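Local coordinates for competence/damage-inducible protein CinA (Agrobacterium tumefaciens, PDB 2A9S) that is of unknown function in this organism but belongs to the competence/damage-inducible CinA family, whose C-terminal domain in relatives acts as a nicotinamide mononucleotide deamidase, at residues P112-L126 / H137-I150. Numbering follows the deposited sequence.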
loop_
_atom_site.group_PDB
_atom_site.type_symbol
_atom_site.label_atom_id
_atom_site.label_comp_id
_atom_site.label_asym_id
_atom_site.label_seq_id
_atom_site.Cartn_x
_atom_site.Cartn_y
_atom_site.Cartn_z
ATOM N N PRO A 112 -15.281 -12.274 0.376
ATOM C CA PRO A 112 -16.356 -13.202 0.007
ATOM C C PRO A 112 -17.564 -12.518 -0.668
ATOM O O PRO A 112 -18.240 -13.149 -1.497
ATOM C CB PRO A 112 -16.734 -13.812 1.367
ATOM C CG PRO A 112 -16.480 -12.711 2.317
ATOM C CD PRO A 112 -15.191 -12.126 1.842
ATOM N N GLY A 113 -17.789 -11.230 -0.391
ATOM C CA GLY A 113 -18.967 -10.546 -0.920
ATOM C C GLY A 113 -18.747 -9.825 -2.239
ATOM O O GLY A 113 -17.621 -9.518 -2.612
ATOM N N GLY A 114 -19.842 -9.523 -2.935
ATOM C CA GLY A 114 -19.804 -8.542 -4.005
ATOM C C GLY A 114 -19.859 -9.161 -5.392
ATOM O O GLY A 114 -19.835 -8.422 -6.393
ATOM N N GLY A 115 -19.939 -10.487 -5.445
ATOM C CA GLY A 115 -19.911 -11.244 -6.720
ATOM C C GLY A 115 -21.271 -11.244 -7.424
ATOM O O GLY A 115 -22.306 -11.219 -6.765
ATOM N N SER A 116 -21.245 -11.245 -8.759
ATOM C CA SER A 116 -22.444 -11.378 -9.603
ATOM C C SER A 116 -22.063 -12.239 -10.818
ATOM O O SER A 116 -20.862 -12.495 -11.062
ATOM C CB SER A 116 -22.910 -10.011 -10.106
ATOM O OG SER A 116 -21.978 -9.457 -11.063
ATOM N N ALA A 117 -23.061 -12.639 -11.616
ATOM C CA ALA A 117 -22.777 -13.479 -12.776
ATOM C C ALA A 117 -21.755 -12.815 -13.701
ATOM O O ALA A 117 -20.803 -13.476 -14.145
ATOM C CB ALA A 117 -24.046 -13.801 -13.530
ATOM N N GLU A 118 -21.935 -11.517 -13.944
ATOM C CA GLU A 118 -21.093 -10.765 -14.857
ATOM C C GLU A 118 -19.739 -10.468 -14.222
ATOM O O GLU A 118 -18.734 -10.488 -14.901
ATOM C CB GLU A 118 -21.750 -9.439 -15.251
ATOM C CG GLU A 118 -23.071 -9.638 -16.007
ATOM C CD GLU A 118 -24.318 -9.613 -15.120
ATOM O OE1 GLU A 118 -24.308 -10.103 -13.951
ATOM O OE2 GLU A 118 -25.330 -9.084 -15.635
ATOM N N LYS A 119 -19.731 -10.193 -12.918
ATOM C CA LYS A 119 -18.481 -9.842 -12.227
ATOM C C LYS A 119 -18.351 -10.734 -10.964
ATOM O O LYS A 119 -18.715 -10.319 -9.861
ATOM C CB LYS A 119 -18.447 -8.338 -11.900
ATOM C CG LYS A 119 -18.491 -7.425 -13.154
ATOM C CD LYS A 119 -18.332 -5.976 -12.833
ATOM C CE LYS A 119 -18.086 -5.129 -14.087
ATOM N NZ LYS A 119 -19.262 -5.138 -14.984
ATOM N N PRO A 120 -17.911 -11.984 -11.151
ATOM C CA PRO A 120 -17.873 -12.915 -10.018
ATOM C C PRO A 120 -16.699 -12.637 -9.081
ATOM O O PRO A 120 -15.712 -11.988 -9.478
ATOM C CB PRO A 120 -17.685 -14.278 -10.678
ATOM C CG PRO A 120 -16.996 -13.959 -12.018
ATOM C CD PRO A 120 -17.475 -12.600 -12.428
ATOM N N VAL A 121 -16.818 -13.121 -7.850
ATOM C CA VAL A 121 -15.660 -13.171 -6.962
ATOM C C VAL A 121 -14.492 -13.826 -7.718
ATOM O O VAL A 121 -14.689 -14.813 -8.419
ATOM C CB VAL A 121 -15.997 -13.914 -5.645
ATOM C CG1 VAL A 121 -14.737 -14.039 -4.735
ATOM C CG2 VAL A 121 -17.155 -13.167 -4.899
ATOM N N GLY A 122 -13.297 -13.235 -7.606
ATOM C CA GLY A 122 -12.114 -13.772 -8.274
ATOM C C GLY A 122 -11.780 -13.107 -9.618
ATOM O O GLY A 122 -10.717 -13.372 -10.194
ATOM N N LEU A 123 -12.682 -12.266 -10.112
ATOM C CA LEU A 123 -12.441 -11.494 -11.323
ATOM C C LEU A 123 -11.520 -10.332 -10.992
ATOM O O LEU A 123 -11.816 -9.542 -10.087
ATOM C CB LEU A 123 -13.757 -10.915 -11.883
ATOM C CG LEU A 123 -13.572 -9.849 -12.966
ATOM C CD1 LEU A 123 -12.989 -10.425 -14.238
ATOM C CD2 LEU A 123 -14.877 -9.121 -13.246
ATOM N N VAL A 124 -10.411 -10.204 -11.714
ATOM C CA VAL A 124 -9.471 -9.128 -11.422
ATOM C C VAL A 124 -8.982 -8.588 -12.765
ATOM O O VAL A 124 -8.623 -9.367 -13.648
ATOM C CB VAL A 124 -8.236 -9.611 -10.593
ATOM C CG1 VAL A 124 -7.192 -8.451 -10.402
ATOM C CG2 VAL A 124 -8.640 -10.215 -9.238
ATOM N N HIS A 125 -8.983 -7.273 -12.904
ATOM C CA HIS A 125 -8.418 -6.614 -14.080
ATOM C C HIS A 125 -7.062 -6.031 -13.671
ATOM O O HIS A 125 -6.974 -5.330 -12.660
ATOM C CB HIS A 125 -9.350 -5.514 -14.580
ATOM C CG HIS A 125 -10.537 -6.046 -15.338
ATOM N ND1 HIS A 125 -10.454 -6.448 -16.654
ATOM C CD2 HIS A 125 -11.800 -6.315 -14.940
ATOM C CE1 HIS A 125 -11.626 -6.905 -17.051
ATOM N NE2 HIS A 125 -12.466 -6.823 -16.035
ATOM N N LEU A 126 -6.025 -6.353 -14.446
ATOM C CA LEU A 126 -4.674 -5.851 -14.175
ATOM C C LEU A 126 -4.195 -5.110 -15.408
ATOM O O LEU A 126 -4.433 -5.547 -16.560
ATOM C CB LEU A 126 -3.688 -6.982 -13.830
ATOM C CG LEU A 126 -3.996 -7.904 -12.650
ATOM C CD1 LEU A 126 -4.840 -9.103 -13.115
ATOM C CD2 LEU A 126 -2.704 -8.372 -12.015
ATOM N N HIS A 137 -2.680 -5.454 -20.546
ATOM C CA HIS A 137 -3.837 -5.742 -19.673
ATOM C C HIS A 137 -4.177 -7.229 -19.676
ATOM O O HIS A 137 -4.109 -7.889 -20.709
ATOM C CB HIS A 137 -5.063 -4.876 -20.029
ATOM C CG HIS A 137 -6.370 -5.406 -19.498
ATOM N ND1 HIS A 137 -7.189 -6.233 -20.242
ATOM C CD2 HIS A 137 -7.000 -5.227 -18.309
ATOM C CE1 HIS A 137 -8.278 -6.516 -19.546
ATOM N NE2 HIS A 137 -8.186 -5.929 -18.367
ATOM N N HIS A 138 -4.500 -7.763 -18.507
ATOM C CA HIS A 138 -4.987 -9.136 -18.398
ATOM C C HIS A 138 -6.214 -9.136 -17.539
ATOM O O HIS A 138 -6.230 -8.486 -16.508
ATOM C CB HIS A 138 -3.968 -10.032 -17.731
ATOM C CG HIS A 138 -2.836 -10.416 -18.617
ATOM N ND1 HIS A 138 -2.913 -11.472 -19.507
ATOM C CD2 HIS A 138 -1.597 -9.886 -18.757
ATOM C CE1 HIS A 138 -1.763 -11.573 -20.154
ATOM N NE2 HIS A 138 -0.950 -10.624 -19.719
ATOM N N GLU A 139 -7.234 -9.856 -17.983
ATOM C CA GLU A 139 -8.385 -10.142 -17.165
ATOM C C GLU A 139 -8.176 -11.538 -16.598
ATOM O O GLU A 139 -7.969 -12.502 -17.348
ATOM C CB GLU A 139 -9.670 -10.091 -17.987
ATOM C CG GLU A 139 -10.893 -10.360 -17.181
ATOM C CD GLU A 139 -12.098 -10.437 -18.073
ATOM O OE1 GLU A 139 -12.214 -9.560 -18.946
ATOM O OE2 GLU A 139 -12.896 -11.384 -17.927
ATOM N N MET A 140 -8.171 -11.636 -15.279
ATOM C CA MET A 140 -8.037 -12.918 -14.609
ATOM C C MET A 140 -9.344 -13.283 -13.945
ATOM O O MET A 140 -10.111 -12.402 -13.517
ATOM C CB MET A 140 -6.904 -12.900 -13.587
ATOM C CG MET A 140 -5.573 -12.428 -14.177
ATOM S SD MET A 140 -4.944 -13.521 -15.510
ATOM C CE MET A 140 -4.379 -14.876 -14.585
ATOM N N ARG A 141 -9.589 -14.592 -13.894
ATOM C CA ARG A 141 -10.744 -15.160 -13.183
ATOM C C ARG A 141 -10.211 -16.269 -12.305
ATOM O O ARG A 141 -10.077 -17.419 -12.721
ATOM C CB ARG A 141 -11.787 -15.660 -14.179
ATOM C CG ARG A 141 -12.476 -14.496 -14.857
ATOM C CD ARG A 141 -13.229 -14.864 -16.141
ATOM N NE ARG A 141 -13.853 -13.646 -16.646
ATOM C CZ ARG A 141 -15.066 -13.206 -16.302
ATOM N NH1 ARG A 141 -15.829 -13.883 -15.463
ATOM N NH2 ARG A 141 -15.525 -12.069 -16.811
ATOM N N TYR A 142 -9.848 -15.919 -11.086
ATOM C CA TYR A 142 -9.177 -16.867 -10.221
ATOM C C TYR A 142 -10.175 -17.830 -9.579
ATOM O O TYR A 142 -9.780 -18.836 -9.021
ATOM C CB TYR A 142 -8.404 -16.118 -9.122
ATOM C CG TYR A 142 -7.295 -15.210 -9.640
ATOM C CD1 TYR A 142 -6.143 -15.748 -10.253
ATOM C CD2 TYR A 142 -7.380 -13.828 -9.489
ATOM C CE1 TYR A 142 -5.112 -14.912 -10.701
ATOM C CE2 TYR A 142 -6.360 -12.996 -9.916
ATOM C CZ TYR A 142 -5.234 -13.537 -10.528
ATOM O OH TYR A 142 -4.235 -12.694 -10.948
ATOM N N GLY A 143 -11.464 -17.499 -9.656
ATOM C CA GLY A 143 -12.502 -18.330 -9.035
ATOM C C GLY A 143 -12.815 -17.931 -7.612
ATOM O O GLY A 143 -12.157 -17.064 -7.030
ATOM N N ASP A 144 -13.815 -18.583 -7.032
ATOM C CA ASP A 144 -14.242 -18.259 -5.689
ATOM C C ASP A 144 -13.366 -19.060 -4.711
ATOM O O ASP A 144 -13.848 -19.981 -4.032
ATOM C CB ASP A 144 -15.721 -18.607 -5.560
ATOM C CG ASP A 144 -16.362 -18.066 -4.291
ATOM O OD1 ASP A 144 -15.786 -17.204 -3.582
ATOM O OD2 ASP A 144 -17.497 -18.521 -4.013
ATOM N N ILE A 145 -12.085 -18.694 -4.627
ATOM C CA ILE A 145 -11.098 -19.511 -3.913
ATOM C C ILE A 145 -10.610 -18.988 -2.558
ATOM O O ILE A 145 -9.763 -19.632 -1.899
ATOM C CB ILE A 145 -9.853 -19.778 -4.767
ATOM C CG1 ILE A 145 -9.228 -18.453 -5.245
ATOM C CG2 ILE A 145 -10.193 -20.714 -5.924
ATOM C CD1 ILE A 145 -7.790 -18.640 -5.803
ATOM N N GLY A 146 -11.150 -17.855 -2.139
ATOM C CA GLY A 146 -10.830 -17.275 -0.838
ATOM C C GLY A 146 -10.197 -15.888 -0.982
ATOM O O GLY A 146 -9.511 -15.591 -1.963
ATOM N N ARG A 147 -10.426 -15.036 0.008
ATOM C CA ARG A 147 -10.025 -13.630 -0.082
ATOM C C ARG A 147 -8.486 -13.464 -0.154
ATOM O O ARG A 147 -7.984 -12.809 -1.067
ATOM C CB ARG A 147 -10.625 -12.856 1.096
ATOM C CG ARG A 147 -10.338 -11.373 1.037
ATOM C CD ARG A 147 -10.973 -10.665 2.209
ATOM N NE ARG A 147 -10.716 -9.228 2.211
ATOM C CZ ARG A 147 -11.542 -8.272 1.784
ATOM N NH1 ARG A 147 -12.728 -8.566 1.233
ATOM N NH2 ARG A 147 -11.176 -6.994 1.896
ATOM N N THR A 148 -7.763 -14.045 0.812
ATOM C CA THR A 148 -6.301 -14.003 0.810
ATOM C C THR A 148 -5.751 -14.697 -0.456
ATOM O O THR A 148 -4.820 -14.201 -1.105
ATOM C CB THR A 148 -5.707 -14.689 2.087
ATOM O OG1 THR A 148 -6.235 -14.056 3.257
ATOM C CG2 THR A 148 -4.184 -14.494 2.099
ATOM N N GLU A 149 -6.341 -15.848 -0.813
ATOM C CA GLU A 149 -5.950 -16.575 -2.031
ATOM C C GLU A 149 -6.029 -15.738 -3.321
ATOM O O GLU A 149 -5.075 -15.732 -4.119
ATOM C CB GLU A 149 -6.769 -17.864 -2.156
ATOM C CG GLU A 149 -6.472 -18.865 -1.029
ATOM C CD GLU A 149 -7.266 -18.666 0.308
ATOM O OE1 GLU A 149 -7.903 -17.623 0.576
ATOM O OE2 GLU A 149 -7.244 -19.608 1.140
ATOM N N ILE A 150 -7.137 -15.010 -3.502
ATOM C CA ILE A 150 -7.307 -14.121 -4.667
ATOM C C ILE A 150 -6.314 -12.948 -4.627
ATOM O O ILE A 150 -5.730 -12.588 -5.643
ATOM C CB ILE A 150 -8.786 -13.609 -4.784
ATOM C CG1 ILE A 150 -9.722 -14.778 -5.153
ATOM C CG2 ILE A 150 -8.919 -12.474 -5.814
ATOM C CD1 ILE A 150 -11.198 -14.570 -4.795
HETATM O O HOH W 1 -17.995 -15.947 -1.484
HETATM O O HOH W 2 -18.597 -13.348 -15.682
HETATM O O HOH W 3 -18.281 -10.995 -17.648
HETATM O O HOH W 4 -13.394 -15.595 -10.853
#
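H125 reaches H137: H125 ND1 lies 2.9 Å from H137 NE2, a hydrogen bond near both ring planes. The rings meet rim to rim, their planes 14° apart. H137 has CG anti to its backbone N (chi1 162°), swinging the ring across. E139 lies alongside H125, its OE1 3.3 Å from H125 CE1, with ring and carboxylate planes 62° apart. H125 and E139 share one face of an antiparallel beta hairpin, strands 123-130 and 135-141, the latter at the edge of the chain's sheet. V124 and M140 form a hydrogen-bonded pair, M140 N to V124 O 2.8 Å. On the same face as H125, R141 CB leads into an extended chain, and R141 CG passes L123 CD1 at 4.1 Å. R141 NE meets E139 OE2 at 2.8 Å in a salt bridge, and NH2 grips the same oxygen. L123 CD1 sits over one guanidinium face. R141 NH1 touches P120 CG at 3.6 Å, and two waters link NH1 and NH2 to the 117-118 backbone. On the opposite face, V124 CG2 meets the Y142 ring edge at CE2 (3.7 Å), while Y142 OH hydrogen-bonds to T157 OG1 of helix 147-167. I150 CD1 packs on V121 CG1 and G122 CA.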